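Local coordinates for protein killer cell lectin-like receptor 3 (Mus musculus, PDB 3C8J) that serves as a receptor on natural killer cells for class I MHC molecules, acting as a disulfide-linked homodimer with C-type lectin-like domains, at residues F94-T99 with P189-C194; R129-G134 with V174-A179. The protein carries 4 engineered substitutions. All coordinates share one frame; numbering follows the deposited sequence.

Contacts 1 and 2 lie in one C-type lectin-like domain, centres about 11 Å apart. The chain order is 94-99, 129-134, 174-179, 189-194, so contact 1 joins early and late strands of the domain and both segments of contact 2 fall between. Contact 1 pairs strand 90-96 and the short strand 98-99 with strand 190-197. Contact 2 brings the end of helix 121-130 and its following loop against strand 173-176 and the loop after it; that strand belongs to the same mixed sheet. The two meet directly, Phe94 packing on His130 and Val131, Tyr190 on Phe175. Contact 1 contains all of 97-99 and contact 2 the start of 177-182, both implicated in MHC class I binding.

Contact 1 (F94-T99 with P189-C194); sequences FIMNKT and PYYCIC
Strand 94-96 runs antiparallel to strand 190-194, and a beta bulge shifts the register by two between Ile95 and Thr99. At the buried end, Ile95 N donates to Cys192 O at 2.7 Å, nearly along the C=O axis; the return bond, Cys192 N to Ile95 O, is weak. Phe94 and Ile193 lie side by side on one face, ring atom CE2 4.0 Å from Ile193 CG2. On the other face Ile95 CD1 reaches Cys194 SG at 3.8 Å. Cys192 is disulfide-bonded to Cys104 and Cys194 to Cys108, so both bridges tie strand 190-197 to helix 101-110. Past Asn97 the contact turns to solvent, although the backbones stay close. Thr99 and Tyr190 exchange two backbone bonds, both donors above the carbonyl planes, while exposed Lys98 lays CB 3.4 Å from Pro189 O and extends its chain away. Met96, bent at chi2 and chi3, sets SD over the Tyr191 ring face, 4.5 Å from its centroid and 13° off the normal, a Met-aromatic contact. Disulfides and apolar side chains secure the inner end, whereas backbone bonds and the aliphatic part of Lys98 join the outer end, whose residues 97-99 are implicated in MHC class I binding.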
loop_
_atom_site.group_PDB
_atom_site.type_symbol
_atom_site.label_atom_id
_atom_site.label_comp_id
_atom_site.label_asym_id
_atom_site.label_seq_id
_atom_site.Cartn_x
_atom_site.Cartn_y
_atom_site.Cartn_z
ATOM N N PHE A 94 -10.799 -6.845 0.138
ATOM C CA PHE A 94 -12.126 -6.272 0.251
ATOM C C PHE A 94 -13.027 -7.249 -0.457
ATOM O O PHE A 94 -12.934 -7.416 -1.673
ATOM C CB PHE A 94 -12.190 -4.867 -0.347
ATOM C CG PHE A 94 -11.189 -3.908 0.249
ATOM C CD1 PHE A 94 -9.892 -3.892 -0.189
ATOM C CD2 PHE A 94 -11.553 -3.021 1.253
ATOM C CE1 PHE A 94 -8.960 -3.016 0.360
ATOM C CE2 PHE A 94 -10.624 -2.129 1.804
ATOM C CZ PHE A 94 -9.336 -2.140 1.361
ATOM N N ILE A 95 -13.849 -7.946 0.321
ATOM C CA ILE A 95 -14.754 -8.943 -0.218
ATOM C C ILE A 95 -16.097 -8.282 -0.511
ATOM O O ILE A 95 -16.815 -7.847 0.400
ATOM C CB ILE A 95 -14.891 -10.152 0.728
ATOM C CG1 ILE A 95 -13.500 -10.673 1.078
ATOM C CG2 ILE A 95 -15.740 -11.252 0.077
ATOM C CD1 ILE A 95 -13.484 -12.014 1.709
ATOM N N MET A 96 -16.408 -8.220 -1.802
ATOM C CA MET A 96 -17.495 -7.412 -2.341
ATOM C C MET A 96 -18.793 -8.193 -2.598
ATOM O O MET A 96 -19.495 -7.943 -3.580
ATOM C CB MET A 96 -16.989 -6.713 -3.610
ATOM C CG MET A 96 -15.797 -5.784 -3.353
ATOM S SD MET A 96 -16.043 -4.429 -2.163
ATOM C CE MET A 96 -16.825 -3.134 -3.148
ATOM N N ASN A 97 -19.075 -9.162 -1.718
ATOM C CA ASN A 97 -20.389 -9.822 -1.588
ATOM C C ASN A 97 -20.910 -9.500 -0.218
ATOM O O ASN A 97 -20.132 -9.446 0.733
ATOM C CB ASN A 97 -20.298 -11.350 -1.631
ATOM C CG ASN A 97 -19.449 -11.854 -2.746
ATOM O OD1 ASN A 97 -18.219 -11.800 -2.671
ATOM N ND2 ASN A 97 -20.091 -12.380 -3.791
ATOM N N LYS A 98 -22.223 -9.350 -0.099
ATOM C CA LYS A 98 -22.841 -9.029 1.166
ATOM C C LYS A 98 -23.132 -10.310 1.935
ATOM O O LYS A 98 -24.016 -11.081 1.556
ATOM C CB LYS A 98 -24.122 -8.234 0.941
ATOM C CG LYS A 98 -23.913 -6.855 0.306
ATOM C CD LYS A 98 -25.266 -6.265 -0.149
ATOM C CE LYS A 98 -25.185 -4.772 -0.471
ATOM N NZ LYS A 98 -26.451 -4.359 -1.138
ATOM N N THR A 99 -22.367 -10.534 3.004
ATOM C CA THR A 99 -22.619 -11.645 3.921
ATOM C C THR A 99 -22.880 -11.098 5.321
ATOM O O THR A 99 -22.670 -9.905 5.559
ATOM C CB THR A 99 -21.431 -12.651 4.005
ATOM O OG1 THR A 99 -20.392 -12.118 4.837
ATOM C CG2 THR A 99 -20.884 -12.999 2.624
ATOM N N PRO A 189 -26.522 -8.327 5.833
ATOM C CA PRO A 189 -25.624 -8.654 4.738
ATOM C C PRO A 189 -24.843 -7.418 4.286
ATOM O O PRO A 189 -25.405 -6.529 3.630
ATOM C CB PRO A 189 -26.571 -9.130 3.623
ATOM C CG PRO A 189 -27.943 -9.180 4.210
ATOM C CD PRO A 189 -27.934 -8.300 5.405
ATOM N N TYR A 190 -23.562 -7.363 4.647
ATOM C CA TYR A 190 -22.689 -6.284 4.225
ATOM C C TYR A 190 -21.443 -6.826 3.533
ATOM O O TYR A 190 -21.171 -8.033 3.526
ATOM C CB TYR A 190 -22.248 -5.436 5.423
ATOM C CG TYR A 190 -23.290 -4.506 5.978
ATOM C CD1 TYR A 190 -23.276 -4.173 7.335
ATOM C CD2 TYR A 190 -24.300 -3.965 5.168
ATOM C CE1 TYR A 190 -24.228 -3.319 7.881
ATOM C CE2 TYR A 190 -25.273 -3.097 5.701
ATOM C CZ TYR A 190 -25.223 -2.776 7.068
ATOM O OH TYR A 190 -26.171 -1.942 7.651
ATOM N N TYR A 191 -20.668 -5.917 2.971
ATOM C CA TYR A 191 -19.345 -6.260 2.478
ATOM C C TYR A 191 -18.443 -6.606 3.670
ATOM O O TYR A 191 -18.889 -6.648 4.817
ATOM C CB TYR A 191 -18.764 -5.088 1.727
ATOM C CG TYR A 191 -19.531 -4.670 0.512
ATOM C CD1 TYR A 191 -19.598 -3.327 0.151
ATOM C CD2 TYR A 191 -20.167 -5.611 -0.304
ATOM C CE1 TYR A 191 -20.277 -2.923 -0.992
ATOM C CE2 TYR A 191 -20.860 -5.218 -1.450
ATOM C CZ TYR A 191 -20.908 -3.870 -1.791
ATOM O OH TYR A 191 -21.589 -3.458 -2.922
ATOM N N CYS A 192 -17.169 -6.824 3.392
ATOM C CA CYS A 192 -16.288 -7.418 4.356
ATOM C C CYS A 192 -14.838 -7.065 4.036
ATOM O O CYS A 192 -14.429 -7.128 2.871
ATOM C CB CYS A 192 -16.510 -8.920 4.285
ATOM S SG CYS A 192 -15.405 -9.908 5.202
ATOM N N ILE A 193 -14.080 -6.683 5.067
ATOM C CA ILE A 193 -12.654 -6.373 4.923
ATOM C C ILE A 193 -11.763 -7.302 5.736
ATOM O O ILE A 193 -11.918 -7.407 6.953
ATOM C CB ILE A 193 -12.292 -4.927 5.350
ATOM C CG1 ILE A 193 -13.278 -3.915 4.755
ATOM C CG2 ILE A 193 -10.857 -4.608 4.915
ATOM C CD1 ILE A 193 -12.952 -2.463 5.056
ATOM N N CYS A 194 -10.818 -7.952 5.061
ATOM C CA CYS A 194 -9.840 -8.790 5.741
ATOM C C CYS A 194 -8.533 -8.030 5.789
ATOM O O CYS A 194 -8.219 -7.308 4.858
ATOM C CB CYS A 194 -9.632 -10.106 4.993
ATOM S SG CYS A 194 -11.118 -11.000 4.487
#

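Contact 2 (R129-G134 with V174-A179). Engineered in segment 129-134: Gly134 (natural residue Glu).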
loop_
_atom_site.group_PDB
_atom_site.type_symbol
_atom_site.label_atom_id
_atom_site.label_comp_id
_atom_site.label_asym_id
_atom_site.label_seq_id
_atom_site.Cartn_x
_atom_site.Cartn_y
_atom_site.Cartn_z
ATOM N N ARG A 129 -11.274 6.627 3.007
ATOM C CA ARG A 129 -10.937 7.270 1.753
ATOM C C ARG A 129 -10.880 6.231 0.629
ATOM O O ARG A 129 -11.189 6.533 -0.502
ATOM C CB ARG A 129 -9.595 7.990 1.863
ATOM C CG ARG A 129 -9.619 9.280 2.659
ATOM C CD ARG A 129 -8.230 9.972 2.639
ATOM N NE ARG A 129 -7.423 9.757 3.863
ATOM C CZ ARG A 129 -6.285 9.063 3.880
ATOM N NH1 ARG A 129 -5.816 8.523 2.766
ATOM N NH2 ARG A 129 -5.599 8.911 4.994
ATOM N N HIS A 130 -10.470 5.000 0.946
ATOM C CA HIS A 130 -10.179 4.007 -0.084
ATOM C C HIS A 130 -11.444 3.323 -0.613
ATOM O O HIS A 130 -11.696 3.205 -1.811
ATOM C CB HIS A 130 -9.273 2.936 0.491
ATOM C CG HIS A 130 -9.083 1.787 -0.435
ATOM N ND1 HIS A 130 -8.287 1.871 -1.558
ATOM C CD2 HIS A 130 -9.651 0.559 -0.459
ATOM C CE1 HIS A 130 -8.339 0.726 -2.215
ATOM N NE2 HIS A 130 -9.173 -0.082 -1.572
ATOM N N VAL A 131 -12.227 2.861 0.346
ATOM C CA VAL A 131 -13.366 2.017 0.125
ATOM C C VAL A 131 -14.302 2.583 -0.955
ATOM O O VAL A 131 -14.499 3.811 -1.046
ATOM C CB VAL A 131 -13.999 1.817 1.507
ATOM C CG1 VAL A 131 -15.436 2.279 1.603
ATOM C CG2 VAL A 131 -13.700 0.403 2.048
ATOM N N ILE A 132 -14.835 1.699 -1.804
ATOM C CA ILE A 132 -15.932 2.067 -2.689
ATOM C C ILE A 132 -17.124 2.305 -1.764
ATOM O O ILE A 132 -17.264 1.570 -0.808
ATOM C CB ILE A 132 -16.252 0.942 -3.691
ATOM C CG1 ILE A 132 -15.252 0.939 -4.844
ATOM C CG2 ILE A 132 -17.662 1.122 -4.269
ATOM C CD1 ILE A 132 -15.027 -0.423 -5.448
ATOM N N PRO A 133 -17.951 3.353 -2.003
ATOM C CA PRO A 133 -19.115 3.593 -1.096
ATOM C C PRO A 133 -19.861 2.306 -0.759
ATOM O O PRO A 133 -20.252 1.570 -1.659
ATOM C CB PRO A 133 -20.007 4.518 -1.907
ATOM C CG PRO A 133 -19.061 5.300 -2.725
ATOM C CD PRO A 133 -17.872 4.394 -3.053
ATOM N N GLY A 134 -19.989 2.006 0.527
ATOM C CA GLY A 134 -20.696 0.819 0.977
ATOM C C GLY A 134 -20.533 0.673 2.478
ATOM O O GLY A 134 -20.113 1.612 3.158
ATOM N N VAL A 174 -19.664 -4.416 14.189
ATOM C CA VAL A 174 -19.214 -3.105 13.703
ATOM C C VAL A 174 -18.846 -3.104 12.216
ATOM O O VAL A 174 -18.086 -3.951 11.746
ATOM C CB VAL A 174 -18.019 -2.536 14.538
ATOM C CG1 VAL A 174 -17.494 -1.231 13.940
ATOM C CG2 VAL A 174 -18.420 -2.280 15.974
ATOM N N PHE A 175 -19.365 -2.138 11.474
ATOM C CA PHE A 175 -18.971 -1.988 10.077
ATOM C C PHE A 175 -18.375 -0.618 9.858
ATOM O O PHE A 175 -18.570 0.272 10.677
ATOM C CB PHE A 175 -20.159 -2.223 9.145
ATOM C CG PHE A 175 -21.253 -1.202 9.268
ATOM C CD1 PHE A 175 -21.375 -0.184 8.324
ATOM C CD2 PHE A 175 -22.166 -1.256 10.304
ATOM C CE1 PHE A 175 -22.389 0.765 8.431
ATOM C CE2 PHE A 175 -23.160 -0.319 10.408
ATOM C CZ PHE A 175 -23.271 0.694 9.470
ATOM N N LEU A 176 -17.614 -0.447 8.777
ATOM C CA LEU A 176 -17.278 0.909 8.377
ATOM C C LEU A 176 -17.890 1.330 7.039
ATOM O O LEU A 176 -18.258 0.488 6.195
ATOM C CB LEU A 176 -15.770 1.198 8.454
ATOM C CG LEU A 176 -14.752 0.765 7.398
ATOM C CD1 LEU A 176 -15.106 1.268 6.007
ATOM C CD2 LEU A 176 -13.348 1.229 7.790
ATOM N N SER A 177 -18.020 2.644 6.891
ATOM C CA SER A 177 -18.515 3.287 5.692
ATOM C C SER A 177 -17.510 4.396 5.442
ATOM O O SER A 177 -16.654 4.635 6.284
ATOM C CB SER A 177 -19.936 3.852 5.910
ATOM O OG SER A 177 -20.004 4.685 7.052
ATOM N N LYS A 178 -17.603 5.062 4.295
ATOM C CA LYS A 178 -16.680 6.136 3.970
ATOM C C LYS A 178 -16.824 7.287 4.971
ATOM O O LYS A 178 -15.903 8.096 5.145
ATOM C CB LYS A 178 -16.906 6.656 2.541
ATOM C CG LYS A 178 -16.569 5.658 1.442
ATOM C CD LYS A 178 -16.506 6.318 0.055
ATOM C CE LYS A 178 -15.252 7.166 -0.120
ATOM N NZ LYS A 178 -14.025 6.332 -0.111
ATOM N N ALA A 179 -17.990 7.331 5.621
ATOM C CA ALA A 179 -18.365 8.388 6.551
ATOM C C ALA A 179 -18.009 8.089 8.011
ATOM O O ALA A 179 -17.633 9.007 8.744
ATOM C CB ALA A 179 -19.831 8.692 6.421
#
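Lys178 carries most of this contact, spanning from the loop after strand 173-176, which opens the 177-182 region implicated in MHC class I binding, to the C-terminal end of helix 121-130. From CB, Lys178 CG stands anti to the carbonyl carbon (chi1 -67°) and comes to 3.6 Å from Val131 CG1; the two side chains slide past each other in opposite directions. Lys178 CD follows with chi2 near anti, 3.4 Å from Val131 O and 3.9 Å from Pro133 CD, so the lysine methylenes run beside the proline ring. Bends at chi3 (74°) and chi4 (66°) then turn CE and NZ in toward the backbone carbonyls. CE remains near Val131 O, and Lys178 NZ donates to Val131 O at 2.7 Å, lying in its carbonyl plane. Lys178 NZ also donates to Gln128 O, its strongest polar partner, and more weakly to Arg129 O at 2.9 Å. The ammonium group therefore meets several carbonyls where the helix ends, Val131 being the first residue to leave helical geometry; its positive charge would be expected to interact favourably with the negative end of the helix dipole.

The rest of the contact is lighter. Val131 CG2 faces Leu176 CD1 at 4.3 Å, a loose apolar touch. Gly134, an engineered residue, turns its carbonyl O to Ser177 CA in a CA-H...O contact of 3.4 Å. Leu176 packs on Leu124 and Leu127 of helix 121-130 and on Ile181 of strand 181-184, while Val131 rests on Tyr136 of strand 136-143. Loop 131-134 thus passes from the helix into strand 136-143, whose Tyr136 shares backbone hydrogen bonding with Leu176 of the adjoining antiparallel strand 173-176.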